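Local atomic coordinates of carbonic anhydrase (Trichomonas vaginalis, PDB entry 6Y04), a protein that probably catalyses the reversible hydration of carbon dioxide to hydrogencarbonate, as a zinc-dependent enzyme of the beta-class carbonic anhydrase family. Residues 31-37 and 88-94; 80-84 and 156-161; 95-99 and 167-171. All coordinates share one frame. Residues are numbered along the deposited sequence.

Contacts 1 and 3 lie in one parallel part of the sheet and share strand 90-96. Their centres are about 16 Å apart. Contact 1 pairs this strand with strand 32-36, and contact 3 pairs its end with strand 163-168. Together they bring Cys37, His96 and Cys99 to one zinc ion, where water 1 is the fourth ligand. Cys37 SG and Cys99 SG are 4.2 Å apart. Contact 2 lies away from the metal, its centre about 11 Å from that of contact 1. The two touch where Val88 N meets Ser82 O at 2.9 Å, a probable hydrogen bond. Contacts 2 and 3 do not touch; their nearest atoms are about 16 Å apart.

Contact 1: 31-37 and 88-94; sequences HIAIVTC and VQEIFIM. With ZN (zinc ion), chain C.
Phe92 (chi1 m, chi2 78°) turns its ring edge to Ile32, with CE1 3.8 Å from Ile32 CG2; Phe92 CB meets Ile34 CD1, also at 3.8 Å. Strands 32-36 and 90-94 are extended and parallel, 17° apart, axes 4.7 Å at closest. Register pairs Ile32 with Glu90, Ala33 with Ile91, Ile34 with Phe92 and Val35 with Ile93. Before them His31 is in the left-handed region (62/39); His31 O accepts from Gln89 N (2.7 Å) and Glu90 N (3.2 Å). Hydrogen bonds follow from Ala33 N to Glu90 O (2.9 Å), Phe92 N to Ala33 O, Val35 N to Phe92 O and Met94 N to Val35 O (each 2.8 Å). Thr36 OG1 (chi1 t) donates to Met94 O at 2.7 Å. These strands are neighbours in the central sheet of the beta-carbonic anhydrase fold. The chain continues from strand 32-36 to Cys37 (chi1 t), whose SG lies 2.3 Å from zinc. On the face opposite Phe92, Ala33 CB meets Val88 CG1 (3.8 Å) and Val35 CB meets Ile93 CG1 (4.2 Å). Leu79 and Ile83 of helix 74-85 pack here, Leu79 on Val35 and both on Ile91. Ile7 of the second subunit packs on Phe92.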
loop_
_atom_site.group_PDB
_atom_site.type_symbol
_atom_site.label_atom_id
_atom_site.label_comp_id
_atom_site.label_asym_id
_atom_site.label_seq_id
_atom_site.Cartn_x
_atom_site.Cartn_y
_atom_site.Cartn_z
ATOM N N HIS A 31 6.112 16.213 -4.225
ATOM C CA HIS A 31 5.675 16.451 -2.858
ATOM C C HIS A 31 4.236 15.981 -2.662
ATOM O O HIS A 31 3.458 16.635 -1.967
ATOM C CB HIS A 31 5.838 17.928 -2.474
ATOM C CG HIS A 31 7.145 18.534 -2.862
ATOM N ND1 HIS A 31 8.331 18.220 -2.216
ATOM C CD2 HIS A 31 7.450 19.433 -3.820
ATOM C CE1 HIS A 31 9.318 18.878 -2.786
ATOM N NE2 HIS A 31 8.799 19.649 -3.756
ATOM N N ILE A 32 3.893 14.838 -3.269
ATOM C CA ILE A 32 2.530 14.331 -3.204
ATOM C C ILE A 32 2.532 12.867 -2.763
ATOM O O ILE A 32 3.455 12.109 -3.060
ATOM C CB ILE A 32 1.779 14.548 -4.534
ATOM C CG1 ILE A 32 2.447 13.815 -5.702
ATOM C CG2 ILE A 32 1.601 16.034 -4.819
ATOM C CD1 ILE A 32 1.660 13.868 -6.994
ATOM N N ALA A 33 1.488 12.499 -2.022
ATOM C CA ALA A 33 1.237 11.122 -1.642
ATOM C C ALA A 33 -0.058 10.658 -2.306
ATOM O O ALA A 33 -1.063 11.374 -2.270
ATOM C CB ALA A 33 1.145 11.024 -0.135
ATOM N N ILE A 34 -0.022 9.457 -2.905
ATOM C CA ILE A 34 -1.204 8.797 -3.443
ATOM C C ILE A 34 -1.571 7.625 -2.534
ATOM O O ILE A 34 -0.719 6.785 -2.248
ATOM C CB ILE A 34 -0.977 8.307 -4.888
ATOM C CG1 ILE A 34 -0.276 9.343 -5.778
ATOM C CG2 ILE A 34 -2.271 7.794 -5.506
ATOM C CD1 ILE A 34 -1.073 10.606 -6.067
ATOM N N VAL A 35 -2.845 7.572 -2.108
ATOM C CA VAL A 35 -3.400 6.402 -1.437
ATOM C C VAL A 35 -4.397 5.724 -2.374
ATOM O O VAL A 35 -5.383 6.333 -2.779
ATOM C CB VAL A 35 -4.039 6.747 -0.072
ATOM C CG1 VAL A 35 -4.621 5.516 0.613
ATOM C CG2 VAL A 35 -3.057 7.459 0.855
ATOM N N THR A 36 -4.138 4.461 -2.718
ATOM C CA THR A 36 -5.028 3.774 -3.639
ATOM C C THR A 36 -5.190 2.315 -3.220
ATOM O O THR A 36 -4.714 1.916 -2.157
ATOM C CB THR A 36 -4.643 4.037 -5.104
ATOM O OG1 THR A 36 -5.781 3.729 -5.909
ATOM C CG2 THR A 36 -3.434 3.252 -5.568
ATOM N N CYS A 37 -5.887 1.543 -4.063
ATOM C CA CYS A 37 -6.271 0.180 -3.734
ATOM C C CYS A 37 -5.206 -0.807 -4.213
ATOM O O CYS A 37 -4.409 -0.508 -5.103
ATOM C CB CYS A 37 -7.614 -0.179 -4.355
ATOM S SG CYS A 37 -8.188 -1.811 -3.814
ATOM N N VAL A 88 6.117 15.738 1.811
ATOM C CA VAL A 88 4.869 15.714 1.061
ATOM C C VAL A 88 3.964 16.859 1.524
ATOM O O VAL A 88 3.801 17.084 2.718
ATOM C CB VAL A 88 4.167 14.340 1.138
ATOM C CG1 VAL A 88 2.693 14.427 0.781
ATOM C CG2 VAL A 88 4.855 13.290 0.274
ATOM N N GLN A 89 3.346 17.547 0.559
ATOM C CA GLN A 89 2.534 18.729 0.816
ATOM C C GLN A 89 1.071 18.503 0.433
ATOM O O GLN A 89 0.227 19.318 0.791
ATOM C CB GLN A 89 3.056 19.927 0.023
ATOM C CG GLN A 89 4.490 20.303 0.343
ATOM C CD GLN A 89 5.031 21.253 -0.703
ATOM O OE1 GLN A 89 4.413 21.485 -1.742
ATOM N NE2 GLN A 89 6.203 21.815 -0.446
ATOM N N GLU A 90 0.778 17.420 -0.306
ATOM C CA GLU A 90 -0.570 17.151 -0.787
ATOM C C GLU A 90 -0.851 15.653 -0.727
ATOM O O GLU A 90 0.021 14.840 -1.039
ATOM C CB GLU A 90 -0.744 17.660 -2.221
ATOM C CG GLU A 90 -0.732 19.179 -2.343
ATOM C CD GLU A 90 -1.096 19.736 -3.709
ATOM O OE1 GLU A 90 -2.138 19.321 -4.255
ATOM O OE2 GLU A 90 -0.334 20.577 -4.237
ATOM N N ILE A 91 -2.079 15.301 -0.330
ATOM C CA ILE A 91 -2.479 13.905 -0.291
ATOM C C ILE A 91 -3.655 13.702 -1.242
ATOM O O ILE A 91 -4.652 14.419 -1.170
ATOM C CB ILE A 91 -2.819 13.453 1.146
ATOM C CG1 ILE A 91 -1.636 13.603 2.106
ATOM C CG2 ILE A 91 -3.374 12.033 1.157
ATOM C CD1 ILE A 91 -2.017 13.471 3.571
ATOM N N PHE A 92 -3.523 12.710 -2.131
ATOM C CA PHE A 92 -4.617 12.282 -2.986
ATOM C C PHE A 92 -5.074 10.891 -2.565
ATOM O O PHE A 92 -4.287 9.942 -2.585
ATOM C CB PHE A 92 -4.157 12.239 -4.443
ATOM C CG PHE A 92 -3.752 13.575 -5.004
ATOM C CD1 PHE A 92 -2.517 14.129 -4.692
ATOM C CD2 PHE A 92 -4.608 14.284 -5.834
ATOM C CE1 PHE A 92 -2.142 15.368 -5.197
ATOM C CE2 PHE A 92 -4.234 15.521 -6.340
ATOM C CZ PHE A 92 -3.004 16.058 -6.025
ATOM N N ILE A 93 -6.352 10.783 -2.183
ATOM C CA ILE A 93 -6.955 9.485 -1.918
ATOM C C ILE A 93 -7.803 9.069 -3.118
ATOM O O ILE A 93 -8.763 9.749 -3.483
ATOM C CB ILE A 93 -7.739 9.511 -0.590
ATOM C CG1 ILE A 93 -6.790 9.792 0.578
ATOM C CG2 ILE A 93 -8.514 8.215 -0.384
ATOM C CD1 ILE A 93 -7.448 10.501 1.724
ATOM N N MET A 94 -7.426 7.937 -3.726
ATOM C CA MET A 94 -7.988 7.532 -5.006
ATOM C C MET A 94 -8.597 6.133 -4.909
ATOM O O MET A 94 -7.880 5.129 -4.917
ATOM C CB MET A 94 -6.921 7.570 -6.100
ATOM C CG MET A 94 -7.445 7.131 -7.444
ATOM S SD MET A 94 -6.355 7.574 -8.791
ATOM C CE MET A 94 -4.980 6.473 -8.464
HETATM ZN ZN ZN C . -10.378 -2.153 -4.557
HETATM O O HOH W 1 -10.470 -4.142 -4.708
#

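Contact 2: 80-84 and 156-161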
loop_
_atom_site.group_PDB
_atom_site.type_symbol
_atom_site.label_atom_id
_atom_site.label_comp_id
_atom_site.label_asym_id
_atom_site.label_seq_id
_atom_site.Cartn_x
_atom_site.Cartn_y
_atom_site.Cartn_z
ATOM N N LEU A 80 2.073 10.214 7.625
ATOM C CA LEU A 80 2.858 11.008 8.562
ATOM C C LEU A 80 4.317 11.038 8.115
ATOM O O LEU A 80 4.950 12.095 8.118
ATOM C CB LEU A 80 2.728 10.447 9.985
ATOM C CG LEU A 80 1.320 10.466 10.580
ATOM C CD1 LEU A 80 1.263 9.710 11.907
ATOM C CD2 LEU A 80 0.815 11.890 10.757
ATOM N N VAL A 81 4.832 9.870 7.722
ATOM C CA VAL A 81 6.194 9.759 7.233
ATOM C C VAL A 81 6.336 10.584 5.955
ATOM O O VAL A 81 7.317 11.307 5.789
ATOM C CB VAL A 81 6.601 8.287 7.017
ATOM C CG1 VAL A 81 7.979 8.171 6.388
ATOM C CG2 VAL A 81 6.550 7.501 8.322
ATOM N N SER A 82 5.346 10.477 5.061
ATOM C CA SER A 82 5.388 11.209 3.806
ATOM C C SER A 82 5.526 12.706 4.074
ATOM O O SER A 82 6.363 13.373 3.461
ATOM C CB SER A 82 4.177 10.915 2.954
ATOM O OG SER A 82 4.210 9.578 2.481
ATOM N N ILE A 83 4.703 13.224 5.000
ATOM C CA ILE A 83 4.624 14.664 5.211
ATOM C C ILE A 83 5.871 15.147 5.949
ATOM O O ILE A 83 6.553 16.064 5.490
ATOM C CB ILE A 83 3.336 15.062 5.960
ATOM C CG1 ILE A 83 2.076 14.710 5.171
ATOM C CG2 ILE A 83 3.361 16.539 6.343
ATOM C CD1 ILE A 83 0.836 14.642 6.036
ATOM N N TYR A 84 6.158 14.508 7.092
ATOM C CA TYR A 84 7.093 15.036 8.073
ATOM C C TYR A 84 8.527 14.672 7.714
ATOM O O TYR A 84 9.423 15.497 7.865
ATOM C CB TYR A 84 6.708 14.559 9.469
ATOM C CG TYR A 84 5.403 15.136 9.949
ATOM C CD1 TYR A 84 5.228 16.506 10.047
ATOM C CD2 TYR A 84 4.350 14.313 10.314
ATOM C CE1 TYR A 84 4.034 17.047 10.497
ATOM C CE2 TYR A 84 3.148 14.832 10.762
ATOM C CZ TYR A 84 2.993 16.204 10.857
ATOM O OH TYR A 84 1.808 16.718 11.287
ATOM N N LEU A 156 -2.937 14.549 13.929
ATOM C CA LEU A 156 -1.510 14.490 13.663
ATOM C C LEU A 156 -1.207 15.075 12.283
ATOM O O LEU A 156 -0.043 15.198 11.913
ATOM C CB LEU A 156 -1.030 13.039 13.759
ATOM C CG LEU A 156 -1.129 12.359 15.126
ATOM C CD1 LEU A 156 -0.230 11.138 15.175
ATOM C CD2 LEU A 156 -0.782 13.314 16.258
ATOM N N ILE A 157 -2.252 15.435 11.526
ATOM C CA ILE A 157 -2.072 15.882 10.154
ATOM C C ILE A 157 -2.363 17.379 10.054
ATOM O O ILE A 157 -3.460 17.829 10.385
ATOM C CB ILE A 157 -2.880 15.010 9.169
ATOM C CG1 ILE A 157 -2.203 13.650 8.999
ATOM C CG2 ILE A 157 -3.059 15.706 7.826
ATOM C CD1 ILE A 157 -2.986 12.666 8.192
ATOM N N PRO A 158 -1.383 18.190 9.582
ATOM C CA PRO A 158 -1.505 19.650 9.584
ATOM C C PRO A 158 -2.683 20.108 8.730
ATOM O O PRO A 158 -3.052 19.427 7.779
ATOM C CB PRO A 158 -0.199 20.141 8.941
ATOM C CG PRO A 158 0.755 18.981 9.066
ATOM C CD PRO A 158 -0.108 17.738 9.008
ATOM N N LYS A 159 -3.243 21.272 9.073
ATOM C CA LYS A 159 -4.404 21.829 8.394
ATOM C C LYS A 159 -4.024 22.367 7.016
ATOM O O LYS A 159 -4.887 22.524 6.153
ATOM C CB LYS A 159 -5.055 22.903 9.272
ATOM C CG LYS A 159 -5.566 22.398 10.617
ATOM C CD LYS A 159 -6.589 21.281 10.490
ATOM C CE LYS A 159 -7.287 20.932 11.788
ATOM N NZ LYS A 159 -8.411 19.994 11.540
ATOM N N ASN A 160 -2.726 22.618 6.813
ATOM C CA ASN A 160 -2.255 23.251 5.594
ATOM C C ASN A 160 -1.888 22.210 4.534
ATOM O O ASN A 160 -1.327 22.571 3.502
ATOM C CB ASN A 160 -1.097 24.219 5.869
ATOM C CG ASN A 160 0.201 23.521 6.230
ATOM O OD1 ASN A 160 0.210 22.563 6.993
ATOM N ND2 ASN A 160 1.310 23.989 5.686
ATOM N N ILE A 161 -2.176 20.929 4.792
ATOM C CA ILE A 161 -1.915 19.881 3.814
ATOM C C ILE A 161 -3.243 19.519 3.144
ATOM O O ILE A 161 -4.088 18.865 3.755
ATOM C CB ILE A 161 -1.250 18.645 4.469
ATOM C CG1 ILE A 161 0.093 18.963 5.139
ATOM C CG2 ILE A 161 -1.162 17.469 3.499
ATOM C CD1 ILE A 161 1.250 19.217 4.201
#
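Leu80 opens the helical segment 80-84. Its CA-to-CB bond points sideways, yet the m, t rotamer carries CD2 across to the loop 156-161. There Leu80 CD2 lies 3.7 Å from Leu156 CB and 3.9 Å from Ile157 CG1, and 3.6 Å from Leu156 O. Ile83 points toward the loop and has 70 Å² covered by it. Ile83 CD1 is 4.4 Å from both Ile157 CG1 and Pro158 CD, while Ile83 CG2 is 4.0 Å from Ile161 CD1. Ile83 thus touches three apolar residues of the loop. Tyr84 adds the polar link. Tyr84 OH donates a very short hydrogen bond to Leu156 O, at 2.5 Å. Tyr84 OH also lies 3.1 Å from Pro158 CD, and Tyr84 CZ packs on that carbon at 3.9 Å. Within the helix, Tyr84 N donates a hydrogen bond to Leu80 O at 2.9 Å. The loop has a type I beta turn from Pro158 to Ile161, which brings Ile161 back toward the helix; its closing bond, Ile161 N to Pro158 O, is weak at 3.5 Å. Arg152 hydrogen-bonds to the carbonyls of Pro158 and Ile161. Gln112 of the second subunit hydrogen-bonds to Tyr84 O, so the contact also borders that subunit. The contact joins helix 74-85 to the connection between helix 140-152 and strand 163-168, with Ile83 and Ile161 both resting on Ile91 of strand 90-96.

Contact 3: 95-99 and 167-171. With ZN (zinc ion), chain C.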
loop_
_atom_site.group_PDB
_atom_site.type_symbol
_atom_site.label_atom_id
_atom_site.label_comp_id
_atom_site.label_asym_id
_atom_site.label_seq_id
_atom_site.Cartn_x
_atom_site.Cartn_y
_atom_site.Cartn_z
ATOM N N GLY A 95 -9.935 6.100 -4.833
ATOM C CA GLY A 95 -10.696 4.865 -4.860
ATOM C C GLY A 95 -11.026 4.457 -6.291
ATOM O O GLY A 95 -10.647 5.138 -7.239
ATOM N N HIS A 96 -11.735 3.337 -6.445
ATOM C CA HIS A 96 -12.056 2.858 -7.778
ATOM C C HIS A 96 -13.406 2.155 -7.784
ATOM O O HIS A 96 -13.818 1.580 -6.779
ATOM C CB HIS A 96 -10.933 1.965 -8.318
ATOM C CG HIS A 96 -10.826 0.643 -7.630
ATOM N ND1 HIS A 96 -11.244 -0.528 -8.228
ATOM C CD2 HIS A 96 -10.369 0.299 -6.402
ATOM C CE1 HIS A 96 -11.039 -1.536 -7.410
ATOM N NE2 HIS A 96 -10.510 -1.059 -6.279
ATOM N N GLU A 97 -14.063 2.217 -8.949
ATOM C CA GLU A 97 -15.318 1.532 -9.222
ATOM C C GLU A 97 -15.046 0.031 -9.256
ATOM O O GLU A 97 -13.946 -0.384 -9.612
ATOM C CB GLU A 97 -15.897 2.021 -10.554
ATOM C CG GLU A 97 -15.625 3.498 -10.821
ATOM C CD GLU A 97 -16.391 4.166 -11.951
ATOM O OE1 GLU A 97 -17.534 3.736 -12.224
ATOM O OE2 GLU A 97 -15.846 5.128 -12.548
ATOM N N CYS A 98 -16.047 -0.769 -8.868
ATOM C CA CYS A 98 -15.963 -2.225 -8.870
ATOM C C CYS A 98 -14.915 -2.690 -7.855
ATOM O O CYS A 98 -14.187 -3.644 -8.120
ATOM C CB CYS A 98 -15.615 -2.782 -10.253
ATOM S SG CYS A 98 -16.669 -2.207 -11.617
ATOM N N CYS A 99 -14.840 -2.016 -6.695
ATOM C CA CYS A 99 -13.850 -2.348 -5.681
ATOM C C CYS A 99 -14.308 -3.638 -5.003
ATOM O O CYS A 99 -15.510 -3.829 -4.810
ATOM C CB CYS A 99 -13.707 -1.236 -4.643
ATOM S SG CYS A 99 -12.344 -1.497 -3.471
ATOM N N LEU A 167 -11.572 9.247 -8.035
ATOM C CA LEU A 167 -12.103 7.951 -8.403
ATOM C C LEU A 167 -11.515 7.573 -9.759
ATOM O O LEU A 167 -11.539 8.371 -10.698
ATOM C CB LEU A 167 -13.634 8.038 -8.433
ATOM C CG LEU A 167 -14.364 6.815 -8.991
ATOM C CD1 LEU A 167 -14.530 5.742 -7.925
ATOM C CD2 LEU A 167 -15.726 7.209 -9.551
ATOM N N ILE A 168 -10.938 6.365 -9.825
ATOM C CA ILE A 168 -10.428 5.835 -11.077
ATOM C C ILE A 168 -11.278 4.630 -11.471
ATOM O O ILE A 168 -11.727 3.866 -10.616
ATOM C CB ILE A 168 -8.915 5.509 -11.004
ATOM C CG1 ILE A 168 -8.360 5.064 -12.359
ATOM C CG2 ILE A 168 -8.602 4.499 -9.908
ATOM C CD1 ILE A 168 -6.853 4.983 -12.434
ATOM N N HIS A 169 -11.498 4.493 -12.783
ATOM C CA HIS A 169 -12.138 3.312 -13.335
ATOM C C HIS A 169 -11.080 2.263 -13.666
ATOM O O HIS A 169 -10.168 2.514 -14.453
ATOM C CB HIS A 169 -13.012 3.668 -14.545
ATOM C CG HIS A 169 -13.892 2.530 -14.940
ATOM N ND1 HIS A 169 -13.380 1.331 -15.424
ATOM C CD2 HIS A 169 -15.233 2.376 -14.896
ATOM C CE1 HIS A 169 -14.368 0.495 -15.661
ATOM N NE2 HIS A 169 -15.512 1.118 -15.355
ATOM N N PRO A 170 -11.182 1.037 -13.110
ATOM C CA PRO A 170 -10.101 0.055 -13.235
ATOM C C PRO A 170 -9.902 -0.525 -14.639
ATOM O O PRO A 170 -8.870 -1.141 -14.909
ATOM C CB PRO A 170 -10.476 -1.013 -12.196
ATOM C CG PRO A 170 -11.980 -0.910 -12.065
ATOM C CD PRO A 170 -12.330 0.539 -12.335
ATOM N N ASP A 171 -10.863 -0.290 -15.541
ATOM C CA ASP A 171 -10.762 -0.791 -16.907
ATOM C C ASP A 171 -10.265 0.295 -17.854
ATOM O O ASP A 171 -9.297 0.080 -18.573
ATOM C CB ASP A 171 -12.093 -1.353 -17.400
ATOM C CG ASP A 171 -12.484 -2.638 -16.699
ATOM O OD1 ASP A 171 -11.587 -3.491 -16.502
ATOM O OD2 ASP A 171 -13.679 -2.779 -16.358
HETATM ZN ZN ZN C . -10.378 -2.153 -4.557
HETATM O O HOH W 1 -10.470 -4.142 -4.708
#
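Glu97 has 85 Å² covered by segment 167-171. It lies just past the end of strand 90-96, and its CA-to-CB bond points toward segment 167-171. Glu97 CD is 3.6 Å from His169 CD2, and Glu97 OE2 is 3.7 Å from Leu167 CD2. Its backbone takes part too: Glu97 N donates a weak hydrogen bond to Ile168 O at 3.3 Å, and Glu97 O lies 3.2 Å from Pro170 CG. Leu167 follows with 66 Å². Its t, p rotamer brings Leu167 CD1 to 3.8 Å from His96 C, and Gly95, paired with Leu167, has no side chain on that face. Gly95 O accepts from Ile168 N at 2.9 Å and has a CA-H...O contact with Leu167 CA at 3.4 Å. Here strands 90-96 and 163-168 pair in parallel, Gly95 with Leu167 and His96 with Ile168. These are the C-terminal ends of two parallel strands of the beta-carbonic anhydrase sheet, where the chain turns off to bind zinc through the Cys-His-Cys set of this family. His96 NE2 is 2.0 Å from the ion and Cys99 SG is 2.3 Å from it; Cys37 and water 1 complete the site. Pro170, with 52 Å² covered, points toward the metal-binding segment. Pro170 CG meets the edge of the His96 ring, 3.9 Å from His96 ND1. That ND1 also makes a weak hydrogen bond to Glu97 O, at 3.0 Å. Arg41 touches both His96 and Pro170.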